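Local coordinates for malonyl CoA:acyl carrier protein malonyltransferase (Streptomyces coelicolor, PDB 1NM2) that probably transfers the malonyl group from malonyl-CoA to the holo acyl carrier protein, supplying malonyl units for fatty acid biosynthesis, at residues V65-L70 with V276-T281; V170-M175 with F201-M206. All coordinates share one frame; numbering follows the deposited sequence.

Interaction 1: V65-L70 with V276-T281; sequences VAAGIL and VCPGGT
V276 CG2 rests on the backbone of G68, 3.6 Å from its CA, and this apolar touch marks where the loop after strand 272-275 presses on the helix containing 65-70. The methyl stands between the backbone N and the carbonyl carbon of its own residue (CG1 at chi1 -62°), the crowded position, and from there it meets the helix backbone directly. A side chain at G68 would be badly placed: a CB built there would lie 3.3 Å from V276 CG2, a tight approach, so glycine permits the contact, with CA atoms of G68 and C277 5.2 Å apart. A67 supplies the other apolar contacts. Its CB lies 4.2 Å from P278 CD and 4.3 Å from C277 SG, which is swung anti to its backbone N (chi1 178°). F17 touches A67, C277 and P278 as well.

C277 O packs against A67 CB at 3.6 Å; its 3.4 Å approach to G68 N has too poor an angle for a hydrogen bond. The polar link is made one residue past 65-70, where S71 OG is hydrogen-bonded to both C277 N and A67 O, joining the loop to the helix.

P278 follows a cis peptide bond. Farther along, G280 occupies the N-cap position of helix 281-289, at a phi of 131°, where a CB would jam against the preceding carbonyl O. E275 OE1 is hydrogen-bonded to G280 N. A buried loop between a strand and a helix, packed on a flanking helix, places this contact in the alpha/beta hydrolase-like core, after strand 272-275 of the parallel sheet.

Interaction 2: V170-M175 with F201-M206; sequences VAAGTM and FHTRHM. With ACY (acetic acid), chain D.
Oblique to the H205 ring, T174 CG2 comes 4.0 Å from NE2, while T203 OG1 lies at that ring's edge, in its plane. The guanidinium of R204 has H205 CE1 over one face, 3.9 Å above the plane and offset toward the rim. At the H202 ring the acetate methyl lies in plane at the edge, and acetate O is 3.7 Å from F201 CD1. This is the active-site loop of the acyltransferase fold, running beside strand 168-172 of the mixed sheet in the smaller subdomain; the acetate mimics a malonyl group. H202 NE2 is hydrogen-bonded to S98 OG, in a probable nucleophile elbow, and weakly to acetate OXT (3.2 Å, N-H...O angle 131°); ND1 is hydrogen-bonded to N254 O. An alanine in place of H202 would probably leave S98 OG and N254 O without their imidazole partner and open a gap beside the acetate. R123 and S98 also hydrogen-bond the acetate. The loop meets the strand at A172, whose CB lies 3.6 Å from T203 CG2. With chi1 73°, T203 OG1 (bonded to A200 O) stands between backbone N and carbonyl carbon and closes an ST turn, accepting from H205 N at 3.1 Å, N-H...O angle 147°.

Overall arrangement
Interactions 1 and 2 sit on opposite sides of the chain's centre, their own centres 25 Å apart and their nearest atoms about 11 Å apart, without touching. Along the chain, 65-70 comes first, then 170-175 and 201-206, and 276-281 last, so both halves of interaction 2 fall between those of interaction 1. Interaction 1 belongs to the larger subdomain, where helix 57-75 packs against the loop leaving the parallel sheet; interaction 2 joins strand 168-172 of the mixed sheet to the loop ahead of helix 207-217. V276 and F201 both lie near the probable nucleophile elbow without touching it, consistent with an active site set between the two subdomains.

Interaction 1: V65-L70 with V276-T281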
loop_
_atom_site.group_PDB
_atom_site.type_symbol
_atom_site.label_atom_id
_atom_site.label_comp_id
_atom_site.label_asym_id
_atom_site.label_seq_id
_atom_site.Cartn_x
_atom_site.Cartn_y
_atom_site.Cartn_z
ATOM N N VAL A 65 -4.391 -5.853 -4.045
ATOM C CA VAL A 65 -4.918 -4.994 -5.105
ATOM C C VAL A 65 -6.313 -5.448 -5.544
ATOM O O VAL A 65 -7.217 -4.627 -5.718
ATOM C CB VAL A 65 -3.964 -4.962 -6.327
ATOM C CG1 VAL A 65 -4.571 -4.126 -7.445
ATOM C CG2 VAL A 65 -2.604 -4.358 -5.920
ATOM N N ALA A 66 -6.489 -6.755 -5.710
ATOM C CA ALA A 66 -7.785 -7.292 -6.110
ATOM C C ALA A 66 -8.830 -6.983 -5.047
ATOM O O ALA A 66 -9.979 -6.679 -5.367
ATOM C CB ALA A 66 -7.690 -8.799 -6.325
ATOM N N ALA A 67 -8.434 -7.066 -3.781
ATOM C CA ALA A 67 -9.354 -6.782 -2.680
ATOM C C ALA A 67 -9.794 -5.318 -2.706
ATOM O O ALA A 67 -10.972 -5.014 -2.513
ATOM C CB ALA A 67 -8.686 -7.102 -1.338
ATOM N N GLY A 68 -8.837 -4.425 -2.944
ATOM C CA GLY A 68 -9.127 -3.001 -2.995
ATOM C C GLY A 68 -10.022 -2.625 -4.161
ATOM O O GLY A 68 -10.977 -1.851 -4.006
ATOM N N ILE A 69 -9.718 -3.166 -5.335
ATOM C CA ILE A 69 -10.518 -2.885 -6.519
ATOM C C ILE A 69 -11.925 -3.449 -6.333
ATOM O O ILE A 69 -12.917 -2.794 -6.664
ATOM C CB ILE A 69 -9.905 -3.521 -7.782
ATOM C CG1 ILE A 69 -8.534 -2.899 -8.069
ATOM C CG2 ILE A 69 -10.835 -3.316 -8.965
ATOM C CD1 ILE A 69 -7.770 -3.572 -9.181
ATOM N N LEU A 70 -12.001 -4.661 -5.793
ATOM C CA LEU A 70 -13.277 -5.325 -5.572
ATOM C C LEU A 70 -14.167 -4.601 -4.561
ATOM O O LEU A 70 -15.356 -4.400 -4.813
ATOM C CB LEU A 70 -13.047 -6.771 -5.108
ATOM C CG LEU A 70 -14.256 -7.712 -5.110
ATOM C CD1 LEU A 70 -14.749 -7.917 -6.546
ATOM C CD2 LEU A 70 -13.866 -9.049 -4.496
ATOM N N VAL A 276 -10.128 1.208 1.591
ATOM C CA VAL A 276 -10.723 0.010 1.009
ATOM C C VAL A 276 -10.249 -1.258 1.710
ATOM O O VAL A 276 -9.372 -1.215 2.572
ATOM C CB VAL A 276 -10.430 -0.090 -0.517
ATOM C CG1 VAL A 276 -11.045 1.112 -1.228
ATOM C CG2 VAL A 276 -8.913 -0.153 -0.773
ATOM N N CYS A 277 -10.842 -2.388 1.344
ATOM C CA CYS A 277 -10.493 -3.667 1.946
ATOM C C CYS A 277 -9.085 -4.106 1.561
ATOM O O CYS A 277 -8.686 -3.994 0.401
ATOM C CB CYS A 277 -11.505 -4.732 1.511
ATOM S SG CYS A 277 -11.156 -6.385 2.134
ATOM N N PRO A 278 -8.308 -4.623 2.526
ATOM C CA PRO A 278 -8.623 -4.833 3.943
ATOM C C PRO A 278 -8.193 -3.621 4.771
ATOM O O PRO A 278 -7.002 -3.385 4.965
ATOM C CB PRO A 278 -7.826 -6.086 4.277
ATOM C CG PRO A 278 -6.566 -5.867 3.486
ATOM C CD PRO A 278 -7.067 -5.329 2.153
ATOM N N GLY A 279 -9.169 -2.861 5.258
ATOM C CA GLY A 279 -8.864 -1.664 6.019
ATOM C C GLY A 279 -8.497 -1.832 7.477
ATOM O O GLY A 279 -8.566 -2.930 8.035
ATOM N N GLY A 280 -8.109 -0.719 8.094
ATOM C CA GLY A 280 -7.730 -0.733 9.493
ATOM C C GLY A 280 -6.405 -0.034 9.757
ATOM O O GLY A 280 -6.323 0.843 10.616
ATOM N N THR A 281 -5.371 -0.408 9.011
ATOM C CA THR A 281 -4.045 0.174 9.188
ATOM C C THR A 281 -3.958 1.664 8.848
ATOM O O THR A 281 -3.527 2.463 9.679
ATOM C CB THR A 281 -2.991 -0.588 8.352
ATOM O OG1 THR A 281 -3.366 -0.561 6.971
ATOM C CG2 THR A 281 -2.894 -2.041 8.815
#

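Interaction 2: V170-M175 with F201-M206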
loop_
_atom_site.group_PDB
_atom_site.type_symbol
_atom_site.label_atom_id
_atom_site.label_comp_id
_atom_site.label_asym_id
_atom_site.label_seq_id
_atom_site.Cartn_x
_atom_site.Cartn_y
_atom_site.Cartn_z
ATOM N N VAL A 170 10.035 3.147 9.936
ATOM C CA VAL A 170 10.430 1.766 9.677
ATOM C C VAL A 170 11.816 1.793 9.040
ATOM O O VAL A 170 12.026 2.443 8.011
ATOM C CB VAL A 170 9.469 1.044 8.710
ATOM C CG1 VAL A 170 9.996 -0.346 8.412
ATOM C CG2 VAL A 170 8.079 0.953 9.320
ATOM N N ALA A 171 12.760 1.096 9.660
ATOM C CA ALA A 171 14.127 1.036 9.153
ATOM C C ALA A 171 14.287 -0.199 8.274
ATOM O O ALA A 171 13.615 -1.205 8.488
ATOM C CB ALA A 171 15.118 0.983 10.316
ATOM N N ALA A 172 15.175 -0.115 7.288
ATOM C CA ALA A 172 15.419 -1.226 6.383
ATOM C C ALA A 172 16.880 -1.266 5.956
ATOM O O ALA A 172 17.520 -0.230 5.777
ATOM C CB ALA A 172 14.521 -1.110 5.156
ATOM N N GLY A 173 17.397 -2.475 5.794
ATOM C CA GLY A 173 18.777 -2.652 5.385
ATOM C C GLY A 173 19.143 -4.117 5.515
ATOM O O GLY A 173 18.261 -4.983 5.475
ATOM N N THR A 174 20.435 -4.402 5.665
ATOM C CA THR A 174 20.886 -5.780 5.803
ATOM C C THR A 174 20.544 -6.290 7.197
ATOM O O THR A 174 20.318 -5.505 8.119
ATOM C CB THR A 174 22.419 -5.908 5.590
ATOM O OG1 THR A 174 23.113 -5.215 6.635
ATOM C CG2 THR A 174 22.825 -5.318 4.249
ATOM N N MET A 175 20.503 -7.608 7.350
ATOM C CA MET A 175 20.196 -8.195 8.643
ATOM C C MET A 175 21.253 -7.810 9.682
ATOM O O MET A 175 20.935 -7.643 10.853
ATOM C CB MET A 175 20.084 -9.719 8.521
ATOM C CG MET A 175 18.880 -10.167 7.694
ATOM S SD MET A 175 17.317 -9.479 8.316
ATOM C CE MET A 175 16.889 -10.708 9.556
ATOM N N PHE A 201 12.579 -3.772 1.416
ATOM C CA PHE A 201 11.772 -3.111 0.398
ATOM C C PHE A 201 11.970 -1.616 0.587
ATOM O O PHE A 201 12.311 -1.169 1.682
ATOM C CB PHE A 201 10.292 -3.459 0.580
ATOM C CG PHE A 201 9.991 -4.927 0.470
ATOM C CD1 PHE A 201 8.899 -5.474 1.136
ATOM C CD2 PHE A 201 10.783 -5.762 -0.311
ATOM C CE1 PHE A 201 8.599 -6.835 1.027
ATOM C CE2 PHE A 201 10.493 -7.120 -0.428
ATOM C CZ PHE A 201 9.396 -7.657 0.245
ATOM N N HIS A 202 11.770 -0.856 -0.485
ATOM C CA HIS A 202 11.910 0.592 -0.462
ATOM C C HIS A 202 13.306 1.107 -0.134
ATOM O O HIS A 202 13.465 2.131 0.530
ATOM C CB HIS A 202 10.860 1.182 0.475
ATOM C CG HIS A 202 9.459 0.873 0.045
ATOM N ND1 HIS A 202 8.903 1.410 -1.096
ATOM C CD2 HIS A 202 8.551 -0.007 0.528
ATOM C CE1 HIS A 202 7.715 0.868 -1.302
ATOM N NE2 HIS A 202 7.479 0.004 -0.331
ATOM N N THR A 203 14.309 0.386 -0.632
ATOM C CA THR A 203 15.718 0.745 -0.469
ATOM C C THR A 203 16.418 0.343 -1.768
ATOM O O THR A 203 15.826 -0.329 -2.625
ATOM C CB THR A 203 16.405 -0.026 0.683
ATOM O OG1 THR A 203 16.607 -1.389 0.285
ATOM C CG2 THR A 203 15.564 0.027 1.947
ATOM N N ARG A 204 17.677 0.749 -1.906
ATOM C CA ARG A 204 18.463 0.436 -3.094
ATOM C C ARG A 204 18.587 -1.070 -3.297
ATOM O O ARG A 204 18.952 -1.534 -4.383
ATOM C CB ARG A 204 19.866 1.036 -2.975
ATOM C CG ARG A 204 20.725 0.378 -1.903
ATOM C CD ARG A 204 22.185 0.798 -2.026
ATOM N NE ARG A 204 23.044 0.038 -1.122
ATOM C CZ ARG A 204 22.960 0.086 0.203
ATOM N NH1 ARG A 204 22.053 0.863 0.785
ATOM N NH2 ARG A 204 23.777 -0.649 0.950
ATOM N N HIS A 205 18.310 -1.839 -2.249
ATOM C CA HIS A 205 18.392 -3.284 -2.375
ATOM C C HIS A 205 17.344 -3.806 -3.356
ATOM O O HIS A 205 17.409 -4.956 -3.778
ATOM C CB HIS A 205 18.233 -3.957 -1.005
ATOM C CG HIS A 205 19.469 -3.893 -0.162
ATOM N ND1 HIS A 205 19.579 -3.075 0.943
ATOM C CD2 HIS A 205 20.667 -4.512 -0.291
ATOM C CE1 HIS A 205 20.791 -3.193 1.456
ATOM N NE2 HIS A 205 21.471 -4.058 0.725
ATOM N N MET A 206 16.389 -2.950 -3.721
ATOM C CA MET A 206 15.332 -3.317 -4.671
ATOM C C MET A 206 15.656 -2.839 -6.087
ATOM O O MET A 206 14.813 -2.924 -6.984
ATOM C CB MET A 206 13.985 -2.716 -4.245
ATOM C CG MET A 206 13.362 -3.355 -3.009
ATOM S SD MET A 206 13.016 -5.119 -3.231
ATOM C CE MET A 206 14.337 -5.819 -2.256
HETATM C C ACY D . 5.894 -3.280 -0.136
HETATM O O ACY D . 5.502 -4.509 0.027
HETATM O OXT ACY D . 6.025 -2.651 -1.241
HETATM C CH3 ACY D . 6.210 -2.561 1.166
#